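Local coordinates for protein alpha-galactosidase (PDB 3MI6) that probably hydrolyses terminal, non-reducing alpha-galactose residues of alpha-galactosides, among them galactose oligosaccharides, galactomannans and galactolipids, as a member of glycoside hydrolase family 36, at residues L381-V386 with D421-Q426; E414-S419 with W478-Y483; Q446-M451 with R482-M487; E525-G530 with Q544-D549. All coordinates share one frame; numbering follows the deposited sequence.

How the interactions relate
All four contacts lie in the parallel eight-stranded barrel domain and the loops that follow its strands. Interaction 2 is the hub: its centre is about 12 Å from that of interaction 1, 8 Å from interaction 3 and 13 Å from interaction 4, and it touches all three. Interactions 1 and 2 interleave along the chain, interactions 2 and 3 share Arg-482 and Tyr-483, and interaction 4 comes last. The antiparallel sheet of strands 417-418 and 447-448 ties interactions 2 and 3 together, while barrel strands 475-478 and 523-526 link interactions 2 and 4. Interactions 2 and 4 hold the predicted nucleophile and proton donor, respectively, so the set runs from the probable catalytic centre to the outer loops.

Interaction 1 (L381-V386 with D421-Q426); sequences LGDWFV and DSDLYQ
Asp-383 turns its carboxylate onto two successive backbone amides of the segment 421-426. OD2 of Asp-383 receives N of Asp-423 on its syn lone pair at 3.3 Å, and OD1 takes a weak bond from N of Leu-424. Chi1 of -68° sets CG anti to the carbonyl carbon, beside the backbone N, and from there OD1 also rests against CB of Asp-423.

Beside this grip the packing is close. CD1 of Leu-424 lies 3.7 Å from CA of Gly-382 and touches the glycine's carbonyl oxygen as well. A beta carbon on Gly-382 would press on that methyl and, at a phi of 136°, on the carbonyl oxygen of Leu-381. Leu-424 also packs on Tyr-459 of helix 454-471. Ser-422 completes the buried part, its OG bonded to Ser-419 O.

The chain then swings through an inverse gamma turn centred on Trp-384, with N of Phe-385 bonded to O of Asp-383 at 2.7 Å. These are loops that follow the second and third strands of the (beta/alpha)8 barrel, and Leu-381 stands close to Asp-368 and Arg-444, both predicted to bind substrate.

Beyond the turn the contact thins toward solvent. The exposed ring of Phe-385 has Asp-383 O over the centre of one face and meets Asp-423 only at its edge, CZ to OD2 at 3.8 Å. The side chains of Asp-383 and Asp-423 cross at about a right angle, their carboxylate planes 56° apart, with OD2 of the former 4.1 Å from OD1 of the latter, a like-charge approach that the amide donors probably ease.

Interaction 2 (E414-S419 with W478-Y483); sequences EPEMVS and WDMNRY
Glu-414 reaches the loop 478-483 with an extended side chain and crosses Asn-481 at about a right angle. Its CB passes the carbonyl of Asp-479. With CG anti to the backbone N (chi1 -165°), Glu-414 CG lies 3.5 Å from Asp-479 O. CD comes near Asn-481 N, and at the tip Glu-414 OE2 accepts Asn-481 N at 2.8 Å, the donor lying above the carboxylate plane, and also touches Asn-481 CB.

Glu-414 opens a type I beta turn that carries Pro-415 and Glu-416 onto Trp-478. Pro-415 CG sits over the indole's five-membered ring, 3.8 Å from its centroid, in a CH-pi contact. Glu-416 comes to the indole edge instead: NE1 of Trp-478 bonds to its OE2 at 2.8 Å, nearly straight at 165° and close to the ring plane. The same carboxylate has a salt bridge to Arg-533 and a hydrogen bond to Tyr-504. A leucine in place of Trp-478 would probably leave Glu-416 OE2 without its indole donor and Pro-415 without a ring to lie on.

Selenomethionines Met-417 and Met-480 pack together, and SE of Met-417 lies 3.8 Å from CG of Arg-482. Arg-482 turns NE and NH2 side-on to Tyr-483 O, while NH1 bonds to Gln-446 O. Two buried carboxylates thus hold the loop by N-H groups before and after Asp-479, the predicted nucleophile, consistent with a firmly positioned catalytic loop.

Interaction 3 (Q446-M451 with R482-M487); sequences QFVLDM and RYATEM
Arg-482 lays its aliphatic part alongside Gln-446, the two side chains sliding past each other in opposite directions with CD of Arg-482 3.7 Å from CG of Gln-446. OE1 of Gln-446 stays near CG of Arg-482, while the backbone carbonyl takes the bond. NH1 of Arg-482 donates to O of Gln-446 at 2.6 Å, and the pair lies both in the plane of the guanidinium and in that of the carbonyl. A bend at chi3 (-79°) sets NE off the line of the chain. NH1 has a second carbonyl acceptor in Thr-441 O, and with the grip on Tyr-483 O this makes three backbone oxygens round one buried guanidinium, an electron-rich setting likely to suit its positive charge.

CG1 of Val-448 comes over one face of the guanidinium, 4.1 Å from NE of Arg-482, while the ring of Phe-447 approaches obliquely, its CD2 3.7 Å from NH1 and its plane turned 43° from the guanidinium. The same CG1 of Val-448 also meets CB of Ala-484 at 3.7 Å.

The contact joins loops after the third and fourth strands of the (beta/alpha)8 barrel, near Arg-444 and Asn-481, both predicted to bind substrate. Strand 447-448 pairs antiparallel with strand 417-418, and Val-448 packs there on Met-417. Tyr-504 of helix 500-518 touches Val-448 and Met-451, helix 454-471 lies against Met-451, and Thr-485 packs on Gly-81 of the second subunit.

Interaction 4 (E525-G530 with Q544-D549); sequences ESCASG and QAWTSD
Ser-526 and Ala-545 pair in parallel register, bracketed by two backbone bonds: Ser-526 N to Gln-544 O at 3.0 Å and Trp-546 N to Ser-526 O at 2.9 Å. Beyond the strands the chains meet where CA of Gly-530 lies 3.5 Å from N of Asp-549, a spot where a beta carbon would clash. A water joins Ser-529 O to Asp-549 N.

The extended side chain of Glu-525 crosses that of Gln-544 at a slant, and its OE2 accepts NE2 of Gln-544 at 2.6 Å from above the carboxylate plane. Its OE1 rests 3.7 Å from CE3 of Trp-546. An alanine for Glu-525 would probably leave Gln-544 NE2 without this acceptor and open a gap beside the indole. SG of Cys-527 touches Trp-546 CD1 at 3.8 Å, and NE1 of that indole bonds in its ring plane to OD1 of Asp-549 at 3.2 Å. OD2 of Asp-549 is bonded to Trp-200.

Strands 523-526 and 544-546, joined through helix 536-539, form a beta-alpha-beta unit of the (beta/alpha)8 barrel, with Cys-527 and the predicted proton donor Asp-549 beyond the strands' C-terminal ends, where such barrels carry their active sites.

Interaction 1 (L381-V386 with D421-Q426)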
loop_
_atom_site.group_PDB
_atom_site.type_symbol
_atom_site.label_atom_id
_atom_site.label_comp_id
_atom_site.label_asym_id
_atom_site.label_seq_id
_atom_site.Cartn_x
_atom_site.Cartn_y
_atom_site.Cartn_z
ATOM N N LEU D 381 36.707 -34.345 14.063
ATOM C CA LEU D 381 35.382 -34.608 13.530
ATOM C C LEU D 381 35.376 -35.914 12.762
ATOM O O LEU D 381 35.801 -35.967 11.628
ATOM C CB LEU D 381 34.922 -33.457 12.637
ATOM C CG LEU D 381 33.574 -32.833 13.020
ATOM C CD1 LEU D 381 33.410 -32.710 14.533
ATOM C CD2 LEU D 381 33.411 -31.481 12.358
ATOM N N GLY D 382 34.892 -36.970 13.400
ATOM C CA GLY D 382 34.836 -38.288 12.795
ATOM C C GLY D 382 35.289 -39.340 13.791
ATOM O O GLY D 382 35.082 -40.532 13.594
ATOM N N ASP D 383 35.910 -38.881 14.870
ATOM C CA ASP D 383 36.452 -39.761 15.897
ATOM C C ASP D 383 35.525 -39.852 17.103
ATOM O O ASP D 383 35.816 -39.320 18.177
ATOM C CB ASP D 383 37.822 -39.260 16.344
ATOM C CG ASP D 383 38.867 -39.391 15.265
ATOM O OD1 ASP D 383 38.633 -40.151 14.303
ATOM O OD2 ASP D 383 39.922 -38.736 15.389
ATOM N N TRP D 384 34.412 -40.545 16.921
ATOM C CA TRP D 384 33.368 -40.600 17.933
ATOM C C TRP D 384 33.698 -41.551 19.086
ATOM O O TRP D 384 32.971 -42.508 19.373
ATOM C CB TRP D 384 32.024 -40.915 17.271
ATOM C CG TRP D 384 31.734 -39.942 16.159
ATOM C CD1 TRP D 384 31.630 -40.220 14.826
ATOM C CD2 TRP D 384 31.559 -38.523 16.287
ATOM N NE1 TRP D 384 31.380 -39.068 14.121
ATOM C CE2 TRP D 384 31.332 -38.012 14.994
ATOM C CE3 TRP D 384 31.559 -37.641 17.373
ATOM C CZ2 TRP D 384 31.107 -36.655 14.752
ATOM C CZ3 TRP D 384 31.333 -36.291 17.135
ATOM C CH2 TRP D 384 31.107 -35.811 15.832
ATOM N N PHE D 385 34.816 -41.261 19.740
ATOM C CA PHE D 385 35.215 -41.977 20.929
ATOM C C PHE D 385 35.827 -40.987 21.927
ATOM O O PHE D 385 36.212 -39.882 21.550
ATOM C CB PHE D 385 36.171 -43.121 20.577
ATOM C CG PHE D 385 37.326 -42.709 19.714
ATOM C CD1 PHE D 385 38.306 -41.862 20.200
ATOM C CD2 PHE D 385 37.445 -43.187 18.426
ATOM C CE1 PHE D 385 39.378 -41.479 19.410
ATOM C CE2 PHE D 385 38.512 -42.813 17.637
ATOM C CZ PHE D 385 39.483 -41.955 18.131
ATOM N N VAL D 386 35.910 -41.396 23.193
ATOM C CA VAL D 386 36.272 -40.521 24.312
ATOM C C VAL D 386 37.667 -39.865 24.262
ATOM O O VAL D 386 38.668 -40.499 23.913
ATOM C CB VAL D 386 36.152 -41.285 25.642
ATOM C CG1 VAL D 386 35.906 -40.311 26.782
ATOM C CG2 VAL D 386 35.042 -42.351 25.555
ATOM N N ASP D 421 42.168 -33.570 9.796
ATOM C CA ASP D 421 42.916 -34.026 10.959
ATOM C C ASP D 421 42.054 -34.984 11.767
ATOM O O ASP D 421 41.538 -34.616 12.816
ATOM C CB ASP D 421 43.362 -32.849 11.848
ATOM C CG ASP D 421 44.375 -33.272 12.932
ATOM O OD1 ASP D 421 44.884 -34.420 12.869
ATOM O OD2 ASP D 421 44.670 -32.458 13.840
ATOM N N SER D 422 41.883 -36.207 11.280
ATOM C CA SER D 422 41.147 -37.203 12.046
ATOM C C SER D 422 41.436 -38.652 11.645
ATOM O O SER D 422 41.537 -38.975 10.463
ATOM C CB SER D 422 39.646 -36.922 11.971
ATOM O OG SER D 422 39.105 -37.430 10.775
ATOM N N ASP D 423 41.545 -39.515 12.650
ATOM C CA ASP D 423 41.749 -40.953 12.455
ATOM C C ASP D 423 40.883 -41.544 11.336
ATOM O O ASP D 423 41.314 -42.449 10.615
ATOM C CB ASP D 423 41.470 -41.725 13.762
ATOM C CG ASP D 423 42.544 -41.499 14.846
ATOM O OD1 ASP D 423 43.438 -40.632 14.664
ATOM O OD2 ASP D 423 42.482 -42.200 15.888
ATOM N N LEU D 424 39.656 -41.048 11.211
ATOM C CA LEU D 424 38.711 -41.583 10.242
ATOM C C LEU D 424 39.228 -41.296 8.842
ATOM O O LEU D 424 39.144 -42.136 7.943
ATOM C CB LEU D 424 37.336 -40.934 10.430
ATOM C CG LEU D 424 36.075 -41.760 10.168
ATOM C CD1 LEU D 424 34.855 -40.846 10.057
ATOM C CD2 LEU D 424 36.210 -42.593 8.923
ATOM N N TYR D 425 39.766 -40.096 8.660
ATOM C CA TYR D 425 40.153 -39.659 7.336
ATOM C C TYR D 425 41.302 -40.520 6.853
ATOM O O TYR D 425 41.423 -40.808 5.668
ATOM C CB TYR D 425 40.530 -38.178 7.339
ATOM C CG TYR D 425 41.069 -37.701 6.016
ATOM C CD1 TYR D 425 40.239 -37.558 4.916
ATOM C CD2 TYR D 425 42.414 -37.400 5.866
ATOM C CE1 TYR D 425 40.734 -37.126 3.699
ATOM C CE2 TYR D 425 42.919 -36.971 4.664
ATOM C CZ TYR D 425 42.080 -36.832 3.576
ATOM O OH TYR D 425 42.598 -36.400 2.367
ATOM N N GLN D 426 42.133 -40.954 7.789
ATOM C CA GLN D 426 43.313 -41.732 7.451
ATOM C C GLN D 426 42.942 -43.184 7.174
ATOM O O GLN D 426 43.761 -43.953 6.679
ATOM C CB GLN D 426 44.352 -41.612 8.569
ATOM C CG GLN D 426 44.324 -40.239 9.245
ATOM C CD GLN D 426 45.701 -39.645 9.476
ATOM O OE1 GLN D 426 46.456 -39.417 8.531
ATOM N NE2 GLN D 426 46.025 -39.366 10.739
#

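Interaction 2 (E414-S419 with W478-Y483)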
loop_
_atom_site.group_PDB
_atom_site.type_symbol
_atom_site.label_atom_id
_atom_site.label_comp_id
_atom_site.label_asym_id
_atom_site.label_seq_id
_atom_site.Cartn_x
_atom_site.Cartn_y
_atom_site.Cartn_z
ATOM N N GLU D 414 28.059 -34.979 15.578
ATOM C CA GLU D 414 27.868 -34.402 14.245
ATOM C C GLU D 414 28.313 -35.452 13.233
ATOM O O GLU D 414 29.351 -35.300 12.596
ATOM C CB GLU D 414 28.671 -33.101 14.070
ATOM C CG GLU D 414 28.270 -32.251 12.859
ATOM C CD GLU D 414 29.081 -30.963 12.732
ATOM O OE1 GLU D 414 29.732 -30.555 13.712
ATOM O OE2 GLU D 414 29.067 -30.348 11.646
ATOM N N PRO D 415 27.512 -36.526 13.089
ATOM C CA PRO D 415 27.797 -37.768 12.349
ATOM C C PRO D 415 28.230 -37.567 10.905
ATOM O O PRO D 415 29.259 -38.113 10.480
ATOM C CB PRO D 415 26.445 -38.479 12.338
ATOM C CG PRO D 415 25.738 -37.959 13.518
ATOM C CD PRO D 415 26.143 -36.524 13.635
ATOM N N GLU D 416 27.430 -36.813 10.157
ATOM C CA GLU D 416 27.625 -36.649 8.721
ATOM C C GLU D 416 28.963 -35.978 8.327
ATOM O O GLU D 416 29.256 -35.840 7.136
ATOM C CB GLU D 416 26.431 -35.874 8.135
ATOM C CG GLU D 416 25.041 -36.413 8.550
ATOM C CD GLU D 416 23.966 -35.317 8.625
ATOM O OE1 GLU D 416 23.591 -34.762 7.568
ATOM O OE2 GLU D 416 23.490 -35.008 9.743
HETATM N N MSE D 417 29.773 -35.590 9.320
HETATM C CA MSE D 417 30.971 -34.756 9.095
HETATM C C MSE D 417 32.334 -35.411 9.369
HETATM O O MSE D 417 32.457 -36.299 10.215
HETATM C CB MSE D 417 30.874 -33.448 9.893
HETATM C CG MSE D 417 29.648 -32.610 9.556
HETATM SE SE MSE D 417 29.489 -32.139 7.644
HETATM C CE MSE D 417 27.606 -31.650 7.669
ATOM N N VAL D 418 33.357 -34.946 8.651
ATOM C CA VAL D 418 34.725 -35.460 8.786
ATOM C C VAL D 418 35.764 -34.334 8.662
ATOM O O VAL D 418 35.744 -33.558 7.705
ATOM C CB VAL D 418 35.021 -36.593 7.746
ATOM C CG1 VAL D 418 34.846 -36.080 6.319
ATOM C CG2 VAL D 418 36.414 -37.220 7.968
ATOM N N SER D 419 36.644 -34.230 9.654
ATOM C CA SER D 419 37.781 -33.311 9.608
ATOM C C SER D 419 38.995 -34.010 8.984
ATOM O O SER D 419 39.134 -35.222 9.106
ATOM C CB SER D 419 38.118 -32.823 11.018
ATOM O OG SER D 419 37.491 -31.583 11.305
ATOM N N TRP D 478 22.103 -34.085 17.735
ATOM C CA TRP D 478 22.671 -34.478 16.452
ATOM C C TRP D 478 22.755 -33.252 15.539
ATOM O O TRP D 478 21.769 -32.834 14.919
ATOM C CB TRP D 478 21.803 -35.582 15.845
ATOM C CG TRP D 478 22.115 -35.995 14.437
ATOM C CD1 TRP D 478 22.714 -35.250 13.470
ATOM C CD2 TRP D 478 21.795 -37.252 13.830
ATOM N NE1 TRP D 478 22.797 -35.964 12.296
ATOM C CE2 TRP D 478 22.236 -37.195 12.489
ATOM C CE3 TRP D 478 21.175 -38.421 14.290
ATOM C CZ2 TRP D 478 22.083 -38.259 11.605
ATOM C CZ3 TRP D 478 21.018 -39.479 13.407
ATOM C CH2 TRP D 478 21.471 -39.392 12.080
ATOM N N ASP D 479 23.952 -32.687 15.469
ATOM C CA ASP D 479 24.180 -31.416 14.802
ATOM C C ASP D 479 24.649 -31.633 13.358
ATOM O O ASP D 479 24.833 -32.766 12.924
ATOM C CB ASP D 479 25.215 -30.634 15.602
ATOM C CG ASP D 479 25.140 -29.152 15.363
ATOM O OD1 ASP D 479 24.494 -28.735 14.373
ATOM O OD2 ASP D 479 25.733 -28.402 16.177
HETATM N N MSE D 480 24.842 -30.544 12.619
HETATM C CA MSE D 480 25.208 -30.598 11.203
HETATM C C MSE D 480 25.556 -29.178 10.738
HETATM O O MSE D 480 24.657 -28.376 10.459
HETATM C CB MSE D 480 24.053 -31.184 10.383
HETATM C CG MSE D 480 24.456 -31.721 9.021
HETATM SE SE MSE D 480 24.590 -30.362 7.615
HETATM C CE MSE D 480 22.693 -30.006 7.255
ATOM N N ASN D 481 26.855 -28.883 10.642
ATOM C CA ASN D 481 27.351 -27.507 10.635
ATOM C C ASN D 481 27.986 -26.935 9.358
ATOM O O ASN D 481 28.602 -25.876 9.402
ATOM C CB ASN D 481 28.331 -27.309 11.793
ATOM C CG ASN D 481 27.638 -27.234 13.136
ATOM O OD1 ASN D 481 27.989 -27.955 14.081
ATOM N ND2 ASN D 481 26.634 -26.369 13.228
ATOM N N ARG D 482 27.857 -27.609 8.227
ATOM C CA ARG D 482 28.231 -26.966 6.976
ATOM C C ARG D 482 27.373 -27.452 5.823
ATOM O O ARG D 482 26.644 -28.421 5.961
ATOM C CB ARG D 482 29.699 -27.195 6.650
ATOM C CG ARG D 482 30.016 -28.604 6.237
ATOM C CD ARG D 482 31.248 -28.636 5.422
ATOM N NE ARG D 482 30.997 -28.223 4.049
ATOM C CZ ARG D 482 31.952 -28.108 3.130
ATOM N NH1 ARG D 482 33.212 -28.367 3.456
ATOM N NH2 ARG D 482 31.662 -27.732 1.890
ATOM N N TYR D 483 27.458 -26.770 4.690
ATOM C CA TYR D 483 26.735 -27.186 3.490
ATOM C C TYR D 483 27.674 -27.890 2.498
ATOM O O TYR D 483 28.788 -27.436 2.270
ATOM C CB TYR D 483 26.007 -25.997 2.838
ATOM C CG TYR D 483 24.881 -25.457 3.687
ATOM C CD1 TYR D 483 23.863 -26.297 4.129
ATOM C CD2 TYR D 483 24.825 -24.101 4.046
ATOM C CE1 TYR D 483 22.820 -25.811 4.909
ATOM C CE2 TYR D 483 23.791 -23.606 4.822
ATOM C CZ TYR D 483 22.784 -24.469 5.257
ATOM O OH TYR D 483 21.736 -24.000 6.040
#

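Interaction 3 (Q446-M451 with R482-M487)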
loop_
_atom_site.group_PDB
_atom_site.type_symbol
_atom_site.label_atom_id
_atom_site.label_comp_id
_atom_site.label_asym_id
_atom_site.label_seq_id
_atom_site.Cartn_x
_atom_site.Cartn_y
_atom_site.Cartn_z
ATOM N N GLN D 446 35.814 -28.275 7.837
ATOM C CA GLN D 446 35.366 -29.669 7.747
ATOM C C GLN D 446 34.721 -30.004 6.383
ATOM O O GLN D 446 34.482 -29.125 5.543
ATOM C CB GLN D 446 34.373 -29.978 8.861
ATOM C CG GLN D 446 32.953 -29.496 8.585
ATOM C CD GLN D 446 32.125 -29.297 9.861
ATOM O OE1 GLN D 446 30.917 -29.548 9.871
ATOM N NE2 GLN D 446 32.774 -28.829 10.938
ATOM N N PHE D 447 34.444 -31.285 6.163
ATOM C CA PHE D 447 33.859 -31.739 4.906
ATOM C C PHE D 447 32.819 -32.783 5.219
ATOM O O PHE D 447 32.719 -33.214 6.366
ATOM C CB PHE D 447 34.944 -32.334 4.021
ATOM C CG PHE D 447 36.047 -31.381 3.738
ATOM C CD1 PHE D 447 37.061 -31.194 4.663
ATOM C CD2 PHE D 447 36.046 -30.633 2.569
ATOM C CE1 PHE D 447 38.060 -30.298 4.421
ATOM C CE2 PHE D 447 37.044 -29.738 2.316
ATOM C CZ PHE D 447 38.059 -29.570 3.241
ATOM N N VAL D 448 32.046 -33.203 4.219
ATOM C CA VAL D 448 30.938 -34.103 4.502
ATOM C C VAL D 448 31.164 -35.540 4.019
ATOM O O VAL D 448 31.721 -35.767 2.948
ATOM C CB VAL D 448 29.552 -33.503 4.073
ATOM C CG1 VAL D 448 29.705 -32.115 3.481
ATOM C CG2 VAL D 448 28.834 -34.408 3.122
ATOM N N LEU D 449 30.763 -36.503 4.847
ATOM C CA LEU D 449 30.843 -37.926 4.506
ATOM C C LEU D 449 29.826 -38.309 3.456
ATOM O O LEU D 449 28.698 -37.844 3.480
ATOM C CB LEU D 449 30.550 -38.784 5.732
ATOM C CG LEU D 449 31.518 -38.627 6.886
ATOM C CD1 LEU D 449 30.995 -39.350 8.119
ATOM C CD2 LEU D 449 32.871 -39.148 6.436
ATOM N N ASP D 450 30.203 -39.199 2.556
ATOM C CA ASP D 450 29.231 -39.713 1.602
ATOM C C ASP D 450 28.185 -40.645 2.242
ATOM O O ASP D 450 28.315 -41.864 2.221
ATOM C CB ASP D 450 29.948 -40.408 0.456
ATOM C CG ASP D 450 29.017 -40.815 -0.631
ATOM O OD1 ASP D 450 27.798 -40.744 -0.407
ATOM O OD2 ASP D 450 29.497 -41.207 -1.710
HETATM N N MSE D 451 27.143 -40.054 2.801
HETATM C CA MSE D 451 26.042 -40.803 3.401
HETATM C C MSE D 451 25.314 -41.693 2.410
HETATM O O MSE D 451 24.434 -42.457 2.788
HETATM C CB MSE D 451 25.018 -39.838 4.007
HETATM C CG MSE D 451 25.548 -38.976 5.142
HETATM SE SE MSE D 451 26.083 -40.043 6.694
HETATM C CE MSE D 451 24.380 -40.908 7.070
ATOM N N ARG D 482 27.857 -27.609 8.227
ATOM C CA ARG D 482 28.231 -26.966 6.976
ATOM C C ARG D 482 27.373 -27.452 5.823
ATOM O O ARG D 482 26.644 -28.421 5.961
ATOM C CB ARG D 482 29.699 -27.195 6.650
ATOM C CG ARG D 482 30.016 -28.604 6.237
ATOM C CD ARG D 482 31.248 -28.636 5.422
ATOM N NE ARG D 482 30.997 -28.223 4.049
ATOM C CZ ARG D 482 31.952 -28.108 3.130
ATOM N NH1 ARG D 482 33.212 -28.367 3.456
ATOM N NH2 ARG D 482 31.662 -27.732 1.890
ATOM N N TYR D 483 27.458 -26.770 4.690
ATOM C CA TYR D 483 26.735 -27.186 3.490
ATOM C C TYR D 483 27.674 -27.890 2.498
ATOM O O TYR D 483 28.788 -27.436 2.270
ATOM C CB TYR D 483 26.007 -25.997 2.838
ATOM C CG TYR D 483 24.881 -25.457 3.687
ATOM C CD1 TYR D 483 23.863 -26.297 4.129
ATOM C CD2 TYR D 483 24.825 -24.101 4.046
ATOM C CE1 TYR D 483 22.820 -25.811 4.909
ATOM C CE2 TYR D 483 23.791 -23.606 4.822
ATOM C CZ TYR D 483 22.784 -24.469 5.257
ATOM O OH TYR D 483 21.736 -24.000 6.040
ATOM N N ALA D 484 27.235 -29.010 1.931
ATOM C CA ALA D 484 28.110 -29.740 1.014
ATOM C C ALA D 484 28.481 -28.904 -0.211
ATOM O O ALA D 484 27.777 -27.968 -0.603
ATOM C CB ALA D 484 27.526 -31.103 0.608
ATOM N N THR D 485 29.613 -29.263 -0.797
ATOM C CA THR D 485 30.268 -28.478 -1.821
ATOM C C THR D 485 31.000 -29.492 -2.735
ATOM O O THR D 485 31.319 -30.620 -2.298
ATOM C CB THR D 485 31.202 -27.448 -1.119
ATOM O OG1 THR D 485 30.874 -26.127 -1.539
ATOM C CG2 THR D 485 32.654 -27.714 -1.370
ATOM N N GLU D 486 31.219 -29.130 -4.000
ATOM C CA GLU D 486 31.808 -30.065 -4.971
ATOM C C GLU D 486 31.226 -31.463 -4.896
ATOM O O GLU D 486 31.943 -32.402 -4.630
ATOM C CB GLU D 486 33.314 -30.189 -4.764
ATOM C CG GLU D 486 34.082 -28.934 -5.063
ATOM C CD GLU D 486 34.508 -28.234 -3.809
ATOM O OE1 GLU D 486 34.454 -28.873 -2.739
ATOM O OE2 GLU D 486 34.896 -27.049 -3.890
HETATM N N MSE D 487 29.937 -31.603 -5.153
HETATM C CA MSE D 487 29.255 -32.881 -4.972
HETATM C C MSE D 487 29.614 -34.023 -5.928
HETATM O O MSE D 487 29.445 -33.928 -7.149
HETATM C CB MSE D 487 27.756 -32.669 -4.978
HETATM C CG MSE D 487 27.208 -32.522 -3.580
HETATM SE SE MSE D 487 25.475 -31.655 -3.605
HETATM C CE MSE D 487 25.840 -30.326 -2.199
#

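Interaction 4 (E525-G530 with Q544-D549)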
loop_
_atom_site.group_PDB
_atom_site.type_symbol
_atom_site.label_atom_id
_atom_site.label_comp_id
_atom_site.label_asym_id
_atom_site.label_seq_id
_atom_site.Cartn_x
_atom_site.Cartn_y
_atom_site.Cartn_z
ATOM N N GLU D 525 17.353 -34.583 19.807
ATOM C CA GLU D 525 17.163 -33.194 19.417
ATOM C C GLU D 525 17.929 -32.993 18.129
ATOM O O GLU D 525 19.134 -33.143 18.094
ATOM C CB GLU D 525 17.631 -32.201 20.505
ATOM C CG GLU D 525 17.320 -30.727 20.155
ATOM C CD GLU D 525 17.132 -29.781 21.373
ATOM O OE1 GLU D 525 17.469 -28.574 21.239
ATOM O OE2 GLU D 525 16.640 -30.215 22.449
ATOM N N SER D 526 17.202 -32.691 17.064
ATOM C CA SER D 526 17.795 -32.411 15.764
ATOM C C SER D 526 18.485 -31.034 15.769
ATOM O O SER D 526 18.088 -30.127 16.514
ATOM C CB SER D 526 16.715 -32.499 14.691
ATOM O OG SER D 526 16.672 -31.317 13.938
ATOM N N CYS D 527 19.536 -30.878 14.969
ATOM C CA CYS D 527 20.256 -29.612 14.945
ATOM C C CYS D 527 20.956 -29.421 13.619
ATOM O O CYS D 527 21.312 -30.389 12.966
ATOM C CB CYS D 527 21.273 -29.565 16.088
ATOM S SG CYS D 527 22.060 -27.959 16.346
ATOM N N ALA D 528 21.135 -28.169 13.217
ATOM C CA ALA D 528 21.889 -27.832 12.009
ATOM C C ALA D 528 22.346 -26.385 12.099
ATOM O O ALA D 528 21.783 -25.514 11.429
ATOM C CB ALA D 528 21.053 -28.047 10.755
ATOM N N SER D 529 23.367 -26.137 12.927
ATOM C CA SER D 529 23.823 -24.779 13.196
ATOM C C SER D 529 22.628 -23.962 13.674
ATOM O O SER D 529 22.451 -22.804 13.286
ATOM C CB SER D 529 24.406 -24.140 11.930
ATOM O OG SER D 529 25.740 -24.539 11.711
ATOM N N GLY D 530 21.802 -24.565 14.519
ATOM C CA GLY D 530 20.516 -23.979 14.848
ATOM C C GLY D 530 19.488 -24.567 13.917
ATOM O O GLY D 530 19.414 -25.784 13.787
ATOM N N GLN D 544 11.962 -32.763 18.474
ATOM C CA GLN D 544 12.273 -31.354 18.707
ATOM C C GLN D 544 13.562 -30.938 18.014
ATOM O O GLN D 544 14.465 -31.751 17.844
ATOM C CB GLN D 544 12.351 -31.053 20.203
ATOM C CG GLN D 544 13.564 -31.606 20.903
ATOM C CD GLN D 544 13.370 -31.573 22.393
ATOM O OE1 GLN D 544 12.256 -31.759 22.881
ATOM N NE2 GLN D 544 14.441 -31.321 23.130
ATOM N N ALA D 545 13.641 -29.673 17.613
ATOM C CA ALA D 545 14.837 -29.182 16.948
ATOM C C ALA D 545 15.416 -28.009 17.724
ATOM O O ALA D 545 14.690 -27.332 18.450
ATOM C CB ALA D 545 14.520 -28.779 15.517
ATOM N N TRP D 546 16.726 -27.794 17.603
ATOM C CA TRP D 546 17.362 -26.586 18.132
ATOM C C TRP D 546 17.034 -25.435 17.174
ATOM O O TRP D 546 17.600 -25.339 16.088
ATOM C CB TRP D 546 18.875 -26.791 18.265
ATOM C CG TRP D 546 19.605 -25.595 18.817
ATOM C CD1 TRP D 546 20.720 -24.999 18.300
ATOM C CD2 TRP D 546 19.253 -24.835 19.985
ATOM N NE1 TRP D 546 21.093 -23.923 19.082
ATOM C CE2 TRP D 546 20.210 -23.804 20.120
ATOM C CE3 TRP D 546 18.228 -24.935 20.935
ATOM C CZ2 TRP D 546 20.168 -22.883 21.163
ATOM C CZ3 TRP D 546 18.189 -24.018 21.966
ATOM C CH2 TRP D 546 19.152 -23.001 22.071
ATOM N N THR D 547 16.110 -24.569 17.578
ATOM C CA THR D 547 15.457 -23.646 16.648
ATOM C C THR D 547 16.391 -22.652 15.965
ATOM O O THR D 547 16.300 -22.432 14.760
ATOM C CB THR D 547 14.337 -22.880 17.356
ATOM O OG1 THR D 547 13.668 -23.774 18.250
ATOM C CG2 THR D 547 13.332 -22.310 16.348
ATOM N N SER D 548 17.267 -22.036 16.745
ATOM C CA SER D 548 18.268 -21.126 16.206
ATOM C C SER D 548 19.487 -21.118 17.113
ATOM O O SER D 548 19.358 -21.281 18.318
ATOM C CB SER D 548 17.699 -19.704 16.103
ATOM O OG SER D 548 18.641 -18.820 15.519
ATOM N N ASP D 549 20.662 -20.930 16.532
ATOM C CA ASP D 549 21.851 -20.655 17.316
ATOM C C ASP D 549 21.734 -19.306 17.997
ATOM O O ASP D 549 22.376 -19.051 19.019
ATOM C CB ASP D 549 23.097 -20.672 16.448
ATOM C CG ASP D 549 23.838 -21.975 16.541
ATOM O OD1 ASP D 549 23.563 -22.717 17.509
ATOM O OD2 ASP D 549 24.681 -22.256 15.645
HETATM O O HOH W 1 21.072 -20.479 13.948
#